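Local coordinates for metallo-beta-lactamase family protein (Staphylococcus aureus, PDB 3R2U) that probably acts as an iron-binding hydrolase of the metallo-beta-lactamase superfamily, its metal-bearing domain being followed by rhodanese-like sequence, at residues A[299-304]-A[316-321]; A[340-345]-A[365-370]. All blocks are in the same frame, centred on the assembly; numbering follows the deposited sequence.

Contact 1 (A[299-304]-A[316-321])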
# COMPACT_ATOMS: atom_id res chain seq x y z
N THR A 299 6.26 2.50 -28.43
CA THR A 299 5.55 1.82 -27.35
C THR A 299 6.34 0.68 -26.70
O THR A 299 6.86 -0.18 -27.39
CB THR A 299 4.24 1.23 -27.91
OG1 THR A 299 3.44 2.27 -28.47
CG2 THR A 299 3.47 0.54 -26.84
N PHE A 300 6.39 0.66 -25.37
CA PHE A 300 7.12 -0.38 -24.63
C PHE A 300 6.17 -1.26 -23.82
O PHE A 300 5.30 -0.77 -23.10
CB PHE A 300 8.16 0.24 -23.70
CG PHE A 300 9.25 0.99 -24.42
CD1 PHE A 300 10.21 0.31 -25.14
CD2 PHE A 300 9.30 2.37 -24.40
CE1 PHE A 300 11.20 0.98 -25.83
CE2 PHE A 300 10.32 3.06 -25.07
CZ PHE A 300 11.25 2.37 -25.79
N ASP A 301 6.34 -2.57 -23.96
CA ASP A 301 5.49 -3.55 -23.30
C ASP A 301 6.25 -3.97 -22.06
O ASP A 301 7.35 -4.50 -22.13
CB ASP A 301 5.22 -4.72 -24.24
CG ASP A 301 4.21 -5.74 -23.68
OD1 ASP A 301 4.15 -5.98 -22.46
OD2 ASP A 301 3.48 -6.33 -24.50
N LEU A 302 5.64 -3.68 -20.92
CA LEU A 302 6.24 -3.89 -19.60
C LEU A 302 6.13 -5.28 -19.03
O LEU A 302 6.64 -5.53 -17.94
CB LEU A 302 5.59 -2.93 -18.60
CG LEU A 302 5.72 -1.46 -18.96
CD1 LEU A 302 4.88 -0.63 -18.01
CD2 LEU A 302 7.17 -1.00 -18.93
N ARG A 303 5.45 -6.19 -19.74
CA ARG A 303 5.26 -7.54 -19.22
C ARG A 303 6.54 -8.37 -19.30
O ARG A 303 7.54 -7.96 -19.88
CB ARG A 303 4.12 -8.24 -19.97
CG ARG A 303 2.75 -7.58 -19.83
CD ARG A 303 1.75 -8.27 -20.71
NE ARG A 303 2.17 -8.15 -22.10
CZ ARG A 303 1.88 -9.01 -23.07
NH1 ARG A 303 1.16 -10.08 -22.82
NH2 ARG A 303 2.35 -8.80 -24.29
N SER A 304 6.50 -9.54 -18.67
CA SER A 304 7.62 -10.48 -18.69
C SER A 304 7.91 -10.92 -20.12
O SER A 304 7.02 -10.88 -21.00
CB SER A 304 7.31 -11.72 -17.85
OG SER A 304 6.30 -12.52 -18.46
N THR A 316 5.73 -3.15 -31.03
CA THR A 316 6.03 -2.81 -29.65
C THR A 316 7.37 -3.42 -29.27
O THR A 316 7.81 -4.38 -29.88
CB THR A 316 4.94 -3.29 -28.68
OG1 THR A 316 4.87 -4.72 -28.69
CG2 THR A 316 3.59 -2.70 -29.08
N ILE A 317 8.06 -2.81 -28.31
CA ILE A 317 9.32 -3.33 -27.84
C ILE A 317 9.11 -3.83 -26.40
O ILE A 317 8.59 -3.10 -25.54
CB ILE A 317 10.41 -2.24 -27.90
CG1 ILE A 317 10.64 -1.84 -29.37
CG2 ILE A 317 11.70 -2.73 -27.26
CD1 ILE A 317 11.43 -0.57 -29.55
N ASN A 318 9.50 -5.06 -26.14
CA ASN A 318 9.35 -5.62 -24.80
C ASN A 318 10.44 -5.12 -23.88
O ASN A 318 11.61 -5.36 -24.14
CB ASN A 318 9.40 -7.14 -24.87
CG ASN A 318 9.12 -7.82 -23.53
OD1 ASN A 318 9.61 -8.92 -23.30
ND2 ASN A 318 8.32 -7.19 -22.67
N ILE A 319 10.09 -4.38 -22.85
CA ILE A 319 11.10 -4.03 -21.85
C ILE A 319 10.48 -4.43 -20.52
O ILE A 319 9.78 -3.64 -19.90
CB ILE A 319 11.51 -2.56 -21.82
CG1 ILE A 319 12.01 -2.08 -23.18
CG2 ILE A 319 12.63 -2.38 -20.78
CD1 ILE A 319 13.32 -2.69 -23.60
N PRO A 320 10.72 -5.67 -20.08
CA PRO A 320 10.14 -6.11 -18.81
C PRO A 320 10.46 -5.17 -17.64
O PRO A 320 11.59 -4.72 -17.53
CB PRO A 320 10.77 -7.48 -18.59
CG PRO A 320 11.12 -7.97 -19.97
CD PRO A 320 11.53 -6.73 -20.72
N TYR A 321 9.46 -4.84 -16.82
CA TYR A 321 9.67 -3.98 -15.67
C TYR A 321 10.22 -4.80 -14.49
O TYR A 321 9.50 -5.10 -13.55
CB TYR A 321 8.38 -3.24 -15.27
CG TYR A 321 8.61 -2.24 -14.16
CD1 TYR A 321 9.43 -1.12 -14.37
CD2 TYR A 321 8.03 -2.40 -12.91
CE1 TYR A 321 9.66 -0.19 -13.36
CE2 TYR A 321 8.26 -1.46 -11.89
CZ TYR A 321 9.08 -0.37 -12.13
OH TYR A 321 9.33 0.57 -11.14
O HOH W 1 2.31 -5.89 -27.03
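With CG anti to the backbone N (chi1 -175°), the carboxamide of N318 turns toward 299-304, and its ND2 bonds two backbone oxygens, D301 O at 2.9 Å and R303 O at 3.0 Å. Both acceptors lie close to the amide plane of N318, although ND2 stands above the plane of each carbonyl. D301 O accepts a second bond, from I319 N (2.8 Å), which arrives from the opposite face of the carbonyl to ND2. D301 leaves the sheet on the same face as N318; with its CG also anti to the backbone N, its carboxylate comes within reach of R303. OD1 takes R303 N in an Asx turn, while R303 closes a side-on salt bridge, NE to OD1 and NH2 to OD2 (2.7 Å), nearly flat in the guanidinium plane. One water links D301 OD2 to T316 OG1, which is also hydrogen-bonded to I313 O. The segments carry strands 298-301 and 317-318, the parallel strands of a beta-alpha-beta unit joined through helix 305-310, in a sheet consistent with a rhodanese-like fold. I317 N to T299 O (3.0 Å) and D301 N to I317 O (2.8 Å) join the strands, and Y321 N to L302 O continues the pairing beyond them. On the other sheet face F300 runs alongside I317 and I319, its CD1 3.6 Å from I319 CG1. Y332 touches both F300 and I317.

Contact 2 (A[340-345]-A[365-370]); sequences NLIGDY and GYQLPQ
The rings of Y345 and Y366 meet at a steep angle, their planes 81° apart and their centroids 6.0 Å from each other. Y366 OH lies at the edge of the Y345 ring, near its plane and 3.5 Å from Y345 CD2, whereas Y345 CA sits over one face of the Y366 ring. L368 CD2 lies at the Y366 edge, in plane, and also packs against G343 O. The ring of Y366 swings toward 340-345 because CG stands between the backbone N and the carbonyl carbon (chi1 75°). Its hydroxyl is hydrogen-bonded to D67 of a third subunit, which ties this pair of tyrosines to the tetramer.

Backbone bonds fix the register of the two parallel strands: L341 N to G365 O (3.2 Å), Q367 N to L341 O (3.0 Å) and G343 N to Q367 O (3.1 Å). The last extends the pairing past the end of strand 339-342. On the sheet side opposite Y366, I342 and N340 accompany Q367. The CG2 branch of I342 reaches on to the proline ring, 4.0 Å from P369 CB, and P369 CD packs against G343 CA. The amide of N340 is held from outside the pair, with ND2 bonded to N294 O and OD1 accepting from R297 NH1.

Strands 339-342 and 363-367 belong to a beta-alpha-beta unit whose connecting helix, 345-356, begins at Y345 after D344 caps L347 N. That helix covers the L341 and Y366 side through A351, T352 and V348, while strand 298-301 pairs with the far edge of 339-342 and strand 363-367 is the outermost strand of the sheet in this chain, with Y290 bonded to Y366 through the backbone.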
# COMPACT_ATOMS: atom_id res chain seq x y z
N ASN A 340 4.18 5.49 -25.36
CA ASN A 340 3.12 4.72 -24.71
C ASN A 340 3.71 3.49 -24.03
O ASN A 340 4.74 2.95 -24.46
CB ASN A 340 2.09 4.21 -25.71
CG ASN A 340 1.18 5.29 -26.25
OD1 ASN A 340 1.05 6.36 -25.69
ND2 ASN A 340 0.51 4.98 -27.34
N LEU A 341 3.04 3.04 -22.97
CA LEU A 341 3.41 1.85 -22.27
C LEU A 341 2.26 0.86 -22.33
O LEU A 341 1.09 1.26 -22.38
CB LEU A 341 3.74 2.16 -20.82
CG LEU A 341 4.89 3.09 -20.56
CD1 LEU A 341 5.05 3.35 -19.04
CD2 LEU A 341 6.19 2.52 -21.23
N ILE A 342 2.59 -0.43 -22.36
CA ILE A 342 1.60 -1.49 -22.35
C ILE A 342 1.68 -2.22 -21.02
O ILE A 342 2.75 -2.70 -20.59
CB ILE A 342 1.76 -2.47 -23.53
CG1 ILE A 342 1.42 -1.75 -24.84
CG2 ILE A 342 0.83 -3.71 -23.33
CD1 ILE A 342 1.58 -2.56 -26.04
N GLY A 343 0.56 -2.28 -20.33
CA GLY A 343 0.47 -2.97 -19.04
C GLY A 343 -0.77 -2.53 -18.30
O GLY A 343 -1.54 -1.71 -18.81
N ASP A 344 -0.97 -3.08 -17.11
CA ASP A 344 -2.11 -2.65 -16.29
C ASP A 344 -1.77 -1.30 -15.64
O ASP A 344 -0.60 -0.94 -15.48
CB ASP A 344 -2.49 -3.73 -15.26
CG ASP A 344 -1.41 -3.96 -14.23
OD1 ASP A 344 -0.71 -4.99 -14.33
OD2 ASP A 344 -1.22 -3.09 -13.34
N TYR A 345 -2.82 -0.58 -15.24
CA TYR A 345 -2.71 0.77 -14.67
C TYR A 345 -1.59 0.94 -13.64
O TYR A 345 -0.82 1.89 -13.72
CB TYR A 345 -4.04 1.20 -14.03
CG TYR A 345 -4.03 2.64 -13.54
CD1 TYR A 345 -3.56 2.96 -12.26
CD2 TYR A 345 -4.49 3.68 -14.35
CE1 TYR A 345 -3.55 4.30 -11.81
CE2 TYR A 345 -4.47 5.00 -13.92
CZ TYR A 345 -4.01 5.30 -12.65
OH TYR A 345 -4.00 6.62 -12.25
N GLY A 365 0.53 7.83 -22.33
CA GLY A 365 -0.62 7.02 -21.96
C GLY A 365 -0.29 5.56 -22.04
O GLY A 365 0.85 5.21 -22.24
N TYR A 366 -1.28 4.70 -21.82
CA TYR A 366 -1.05 3.28 -21.83
C TYR A 366 -2.17 2.53 -22.53
O TYR A 366 -3.25 3.08 -22.77
CB TYR A 366 -0.87 2.74 -20.41
CG TYR A 366 -2.16 2.62 -19.59
CD1 TYR A 366 -2.63 3.68 -18.85
CD2 TYR A 366 -2.88 1.43 -19.56
CE1 TYR A 366 -3.82 3.59 -18.12
CE2 TYR A 366 -4.06 1.32 -18.83
CZ TYR A 366 -4.52 2.41 -18.12
OH TYR A 366 -5.67 2.32 -17.40
N GLN A 367 -1.87 1.29 -22.92
CA GLN A 367 -2.86 0.38 -23.45
C GLN A 367 -2.72 -0.92 -22.67
O GLN A 367 -1.62 -1.31 -22.27
CB GLN A 367 -2.70 0.10 -24.94
CG GLN A 367 -3.03 1.26 -25.88
CD GLN A 367 -1.81 1.97 -26.43
OE1 GLN A 367 -1.79 3.20 -26.57
NE2 GLN A 367 -0.80 1.19 -26.76
N LEU A 368 -3.83 -1.58 -22.40
CA LEU A 368 -3.78 -2.87 -21.72
C LEU A 368 -3.22 -3.90 -22.70
O LEU A 368 -3.36 -3.73 -23.91
CB LEU A 368 -5.17 -3.31 -21.28
CG LEU A 368 -5.90 -2.43 -20.27
CD1 LEU A 368 -7.41 -2.85 -20.21
CD2 LEU A 368 -5.21 -2.50 -18.94
N PRO A 369 -2.56 -4.93 -22.19
CA PRO A 369 -2.07 -6.00 -23.04
C PRO A 369 -3.24 -6.75 -23.67
O PRO A 369 -4.28 -6.87 -23.04
CB PRO A 369 -1.30 -6.92 -22.09
CG PRO A 369 -1.65 -6.47 -20.70
CD PRO A 369 -2.19 -5.10 -20.77
N GLN A 370 -3.07 -7.23 -24.89
CA GLN A 370 -4.12 -7.95 -25.60
C GLN A 370 -3.85 -9.45 -25.65
O GLN A 370 -4.40 -10.20 -24.84
CB GLN A 370 -4.27 -7.39 -27.02
CG GLN A 370 -4.67 -5.91 -27.03
CD GLN A 370 -4.67 -5.31 -28.42
OE1 GLN A 370 -4.53 -6.02 -29.42
NE2 GLN A 370 -4.81 -3.98 -28.50

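How the contacts relate
Contact 1 comes first along the chain and is complete before contact 2 begins; their centres are 9 Å apart. Both belong to one four-stranded parallel sheet, ordered 317-318, 298-301, 339-342, 363-367, so each contact joins an outer strand to an inner one. The inner strands meet through probable hydrogen bonds, F300 O to I342 N (2.8 Å) and F300 N to N340 O (3.0 Å), and R303 CD packs on P369 CB beyond their ends. Two successive beta-alpha-beta units thus form a single sheet, separate from the two mixed sheets of the metal-bearing domain, where H80, H143 and D169 hold the iron.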